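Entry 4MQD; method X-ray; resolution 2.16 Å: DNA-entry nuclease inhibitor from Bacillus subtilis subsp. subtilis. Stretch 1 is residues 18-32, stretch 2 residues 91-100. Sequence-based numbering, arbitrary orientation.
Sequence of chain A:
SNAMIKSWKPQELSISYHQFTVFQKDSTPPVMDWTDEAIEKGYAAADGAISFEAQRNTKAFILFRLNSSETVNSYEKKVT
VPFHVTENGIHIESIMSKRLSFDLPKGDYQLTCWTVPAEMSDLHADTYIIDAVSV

Stretch 1, residues 18-32: HQFTVFQKDSTPPVM
Stretch 2 91-100: HIESIMSKRL

Residues 19-24 form an extended strand that pairs antiparallel with strand 91-93, the N-to-C directions lying 164° apart and the axes approaching to 4.8 Å. Together the two stretches bury 631 Å². The register places Thr21 opposite Glu93 and Phe23 opposite His91, both hydrogen-bonded pairs with CA atoms 5.4 Å apart; between them Val22 faces Ile92 in a non-hydrogen-bonded pair, CA to CA 4.6 Å. Thr21 N donates to Glu93 O (2.8 Å) and Glu93 N to Thr21 O (3.1 Å), while Phe23 N reaches His91 O at 3.0 Å and His91 N reaches Phe23 O at 2.9 Å. The narrow pair is closed by CA-H...O contacts, Ile92 CA to Thr21 O at 3.3 Å and Val22 CA to His91 O at 3.4 Å.

Val22 (chi1 t) and Ile92 (chi1 m, chi2 t) project to one face of the sheet, where Val22 CG2 meets Ile92 CG1 at 4.0 Å. The CG2 methyl of Ile92 packs obliquely against the Phe20 ring, with CG2 4.0 Å from Phe20 CD1, so Ile92 packs against both side chains, CG1 by Val22 and CG2 by Phe20. Phe20 has chi1 p and chi2 89°, and its end leads away from stretch 2.

The opposite face carries Thr21, Phe23, His91 and Glu93. Phe23 adopts chi1 p and chi2 -79°, which lays its ring across the neighbouring strand. His91 CB sits over one ring face, 3.7 Å from the Phe23 centroid, and Phe23 CZ comes within 3.4 Å of that CB. At the ring edge lies Glu93 OE1, 3.7 Å from Phe23 CZ. This carboxylate, on an extended t,t side chain, forms a salt bridge with Arg99 (Glu93 OE1 to Arg99 NE 3.0 Å). The CA-to-CB bond of Arg99 (chi1 t, chi2 t, chi3 m) points sideways, but its end comes nearer to stretch 1, and a guanidinium face covers the ring edge, Arg99 NH2 to Phe23 CE2 3.9 Å.

His91 (chi1 m, chi2 -60°) is held at two ring nitrogens: ND1 donates to Leu100 O (3.2 Å), and NE2 makes a weak bond to Lys25 O (3.0 Å, 121°). Water 1 donates to Lys25 O and Ser27 O and accepts weakly from Arg99 NH1, extending the contact beyond the strand.

At the other end, Ser94 (chi1 t) donates from OG to Gln19 O at 2.7 Å. A type II turn from Ser94 to Ser97, with Met96 at phi/psi 69/16, follows; within it Ile95 has chi1 m and chi2 154°, and Ile95 CD1 lies 4.0 Å from Gln19 NE2 and 4.1 Å from Val31 CG2.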

# COMPACT_ATOMS: atom_id res chain seq x y z
N HIS A 18 -2.73 -24.04 3.72
CA HIS A 18 -2.77 -22.64 4.16
C HIS A 18 -1.42 -22.10 4.65
O HIS A 18 -1.37 -21.38 5.66
CB HIS A 18 -3.82 -22.48 5.26
CG HIS A 18 -5.19 -22.92 4.84
ND1 HIS A 18 -5.63 -24.22 4.98
CD2 HIS A 18 -6.21 -22.24 4.27
CE1 HIS A 18 -6.86 -24.32 4.53
NE2 HIS A 18 -7.24 -23.13 4.09
N GLN A 19 -0.35 -22.43 3.95
CA GLN A 19 0.98 -21.97 4.34
C GLN A 19 2.00 -22.02 3.20
O GLN A 19 1.84 -22.75 2.22
CB GLN A 19 1.51 -22.79 5.52
CG GLN A 19 2.05 -24.16 5.16
CD GLN A 19 2.26 -25.05 6.37
OE1 GLN A 19 3.36 -25.14 6.92
NE2 GLN A 19 1.19 -25.72 6.80
N PHE A 20 3.04 -21.20 3.34
CA PHE A 20 4.26 -21.32 2.56
C PHE A 20 5.42 -20.93 3.48
O PHE A 20 5.22 -20.22 4.47
CB PHE A 20 4.23 -20.44 1.31
CG PHE A 20 4.06 -18.97 1.59
CD1 PHE A 20 5.17 -18.16 1.79
CD2 PHE A 20 2.80 -18.40 1.63
CE1 PHE A 20 5.02 -16.81 2.05
CE2 PHE A 20 2.64 -17.05 1.89
CZ PHE A 20 3.75 -16.25 2.09
N THR A 21 6.62 -21.40 3.15
CA THR A 21 7.75 -21.31 4.07
C THR A 21 8.99 -20.73 3.42
O THR A 21 9.38 -21.15 2.33
CB THR A 21 8.07 -22.70 4.66
OG1 THR A 21 6.91 -23.21 5.32
CG2 THR A 21 9.23 -22.62 5.66
N VAL A 22 9.59 -19.76 4.10
CA VAL A 22 10.86 -19.17 3.69
C VAL A 22 11.96 -19.83 4.50
O VAL A 22 11.90 -19.84 5.74
CB VAL A 22 10.88 -17.65 3.96
CG1 VAL A 22 12.18 -17.03 3.47
CG2 VAL A 22 9.67 -16.98 3.30
N PHE A 23 12.96 -20.40 3.83
CA PHE A 23 14.01 -21.15 4.52
C PHE A 23 15.38 -21.05 3.84
O PHE A 23 15.51 -20.55 2.72
CB PHE A 23 13.60 -22.61 4.69
CG PHE A 23 13.26 -23.32 3.41
CD1 PHE A 23 12.02 -23.13 2.80
CD2 PHE A 23 14.15 -24.21 2.83
CE1 PHE A 23 11.70 -23.79 1.63
CE2 PHE A 23 13.84 -24.87 1.66
CZ PHE A 23 12.60 -24.66 1.06
N GLN A 24 16.40 -21.53 4.55
CA GLN A 24 17.79 -21.42 4.10
C GLN A 24 18.04 -22.28 2.87
O GLN A 24 17.36 -23.28 2.66
CB GLN A 24 18.75 -21.81 5.23
CG GLN A 24 18.56 -21.08 6.55
CD GLN A 24 18.59 -19.56 6.40
OE1 GLN A 24 19.43 -19.01 5.70
NE2 GLN A 24 17.67 -18.88 7.09
N LYS A 25 19.04 -21.89 2.08
CA LYS A 25 19.38 -22.57 0.82
C LYS A 25 19.53 -24.08 0.98
O LYS A 25 19.04 -24.85 0.15
CB LYS A 25 20.68 -21.99 0.24
CG LYS A 25 20.98 -22.43 -1.19
CD LYS A 25 22.47 -22.59 -1.45
CE LYS A 25 23.18 -21.25 -1.60
NZ LYS A 25 22.83 -20.55 -2.86
N ASP A 26 20.22 -24.51 2.04
CA ASP A 26 20.52 -25.92 2.26
C ASP A 26 19.93 -26.43 3.57
O ASP A 26 20.65 -26.85 4.47
CB ASP A 26 22.04 -26.14 2.22
CG ASP A 26 22.66 -25.69 0.91
OD1 ASP A 26 22.08 -25.98 -0.16
OD2 ASP A 26 23.73 -25.05 0.95
N SER A 27 18.60 -26.38 3.66
CA SER A 27 17.88 -26.89 4.82
C SER A 27 16.52 -27.44 4.41
O SER A 27 15.96 -27.02 3.39
CB SER A 27 17.71 -25.79 5.88
OG SER A 27 16.85 -24.76 5.43
N THR A 28 16.00 -28.37 5.20
CA THR A 28 14.70 -28.98 4.94
C THR A 28 13.76 -28.66 6.11
O THR A 28 13.80 -29.32 7.15
CB THR A 28 14.83 -30.51 4.77
OG1 THR A 28 15.73 -30.79 3.69
CG2 THR A 28 13.48 -31.14 4.46
N PRO A 29 12.90 -27.64 5.94
CA PRO A 29 12.08 -27.16 7.05
C PRO A 29 10.86 -28.04 7.32
O PRO A 29 10.26 -28.57 6.38
CB PRO A 29 11.62 -25.79 6.56
CG PRO A 29 11.50 -25.97 5.08
CD PRO A 29 12.59 -26.93 4.69
N PRO A 30 10.49 -28.20 8.60
CA PRO A 30 9.30 -28.97 8.95
C PRO A 30 8.02 -28.16 8.74
O PRO A 30 8.08 -26.97 8.43
CB PRO A 30 9.51 -29.25 10.44
CG PRO A 30 10.24 -28.05 10.93
CD PRO A 30 11.14 -27.63 9.80
N VAL A 31 6.88 -28.82 8.92
CA VAL A 31 5.58 -28.15 8.88
C VAL A 31 5.29 -27.64 10.29
O VAL A 31 5.48 -28.36 11.27
CB VAL A 31 4.46 -29.09 8.39
CG1 VAL A 31 3.13 -28.35 8.29
CG2 VAL A 31 4.83 -29.69 7.05
N MSE A 32 4.82 -26.39 10.39
CA MSE A 32 4.70 -25.71 11.68
C MSE A 32 3.38 -26.01 12.34
O MSE A 32 2.40 -26.34 11.67
CB MSE A 32 4.80 -24.20 11.48
CG MSE A 32 6.09 -23.78 10.78
SE MSE A 32 7.67 -24.09 11.91
CE MSE A 32 9.02 -23.43 10.64
N HIS A 91 15.10 -20.14 -0.08
CA HIS A 91 14.02 -20.76 -0.85
C HIS A 91 12.67 -20.35 -0.29
O HIS A 91 12.55 -20.01 0.89
CB HIS A 91 14.12 -22.28 -0.82
CG HIS A 91 15.35 -22.83 -1.46
ND1 HIS A 91 15.66 -22.60 -2.79
CD2 HIS A 91 16.34 -23.61 -0.97
CE1 HIS A 91 16.80 -23.21 -3.08
NE2 HIS A 91 17.23 -23.83 -1.99
N ILE A 92 11.65 -20.39 -1.14
CA ILE A 92 10.26 -20.26 -0.71
C ILE A 92 9.48 -21.41 -1.34
O ILE A 92 9.66 -21.72 -2.52
CB ILE A 92 9.64 -18.91 -1.13
CG1 ILE A 92 10.45 -17.76 -0.52
CG2 ILE A 92 8.18 -18.85 -0.69
CD1 ILE A 92 9.91 -16.38 -0.81
N GLU A 93 8.64 -22.06 -0.53
CA GLU A 93 7.95 -23.27 -0.97
C GLU A 93 6.76 -23.58 -0.08
O GLU A 93 6.78 -23.33 1.12
CB GLU A 93 8.93 -24.45 -0.96
CG GLU A 93 8.43 -25.68 -1.71
CD GLU A 93 9.43 -26.83 -1.72
OE1 GLU A 93 10.63 -26.60 -1.47
OE2 GLU A 93 9.00 -27.97 -1.99
N SER A 94 5.70 -24.12 -0.69
CA SER A 94 4.58 -24.69 0.04
C SER A 94 4.68 -26.21 -0.08
O SER A 94 5.60 -26.73 -0.70
CB SER A 94 3.25 -24.18 -0.53
OG SER A 94 2.17 -24.56 0.30
N ILE A 95 3.73 -26.92 0.52
CA ILE A 95 3.80 -28.38 0.55
C ILE A 95 3.51 -28.97 -0.83
O ILE A 95 2.42 -28.79 -1.38
CB ILE A 95 2.85 -28.94 1.64
CG1 ILE A 95 3.36 -28.51 3.02
CG2 ILE A 95 2.78 -30.46 1.56
CD1 ILE A 95 2.29 -28.43 4.08
N MSE A 96 4.52 -29.64 -1.39
CA MSE A 96 4.48 -30.26 -2.72
C MSE A 96 4.43 -29.27 -3.87
O MSE A 96 4.12 -29.65 -5.00
CB MSE A 96 3.33 -31.27 -2.87
CG MSE A 96 3.33 -32.34 -1.80
SE MSE A 96 4.67 -33.73 -2.22
CE MSE A 96 5.03 -34.19 -0.35
N SER A 97 4.75 -28.01 -3.60
CA SER A 97 4.77 -26.99 -4.65
C SER A 97 6.12 -26.98 -5.35
O SER A 97 7.02 -27.74 -4.99
CB SER A 97 4.50 -25.60 -4.05
OG SER A 97 5.65 -25.11 -3.38
N LYS A 98 6.26 -26.11 -6.35
CA LYS A 98 7.57 -25.81 -6.93
C LYS A 98 8.42 -25.13 -5.86
O LYS A 98 7.90 -24.44 -4.98
CB LYS A 98 7.43 -24.87 -8.13
CG LYS A 98 6.72 -25.49 -9.32
CD LYS A 98 6.74 -24.57 -10.54
CE LYS A 98 5.82 -23.38 -10.37
NZ LYS A 98 5.74 -22.56 -11.61
N ARG A 99 9.74 -25.34 -5.94
CA ARG A 99 10.67 -24.67 -5.05
C ARG A 99 11.15 -23.37 -5.69
O ARG A 99 11.78 -23.40 -6.75
CB ARG A 99 11.86 -25.57 -4.72
CG ARG A 99 12.90 -24.90 -3.83
CD ARG A 99 13.99 -25.87 -3.39
NE ARG A 99 13.57 -26.69 -2.25
CZ ARG A 99 14.41 -27.40 -1.49
NH1 ARG A 99 15.71 -27.40 -1.73
NH2 ARG A 99 13.93 -28.11 -0.47
N LEU A 100 10.84 -22.25 -5.06
CA LEU A 100 11.32 -20.95 -5.51
C LEU A 100 12.68 -20.68 -4.89
O LEU A 100 12.98 -21.17 -3.80
CB LEU A 100 10.34 -19.84 -5.13
CG LEU A 100 8.88 -20.06 -5.54
CD1 LEU A 100 8.04 -18.87 -5.13
CD2 LEU A 100 8.76 -20.30 -7.04
O HOH W 1 17.29 -27.17 0.80
O HOH W 2 15.49 -29.95 0.89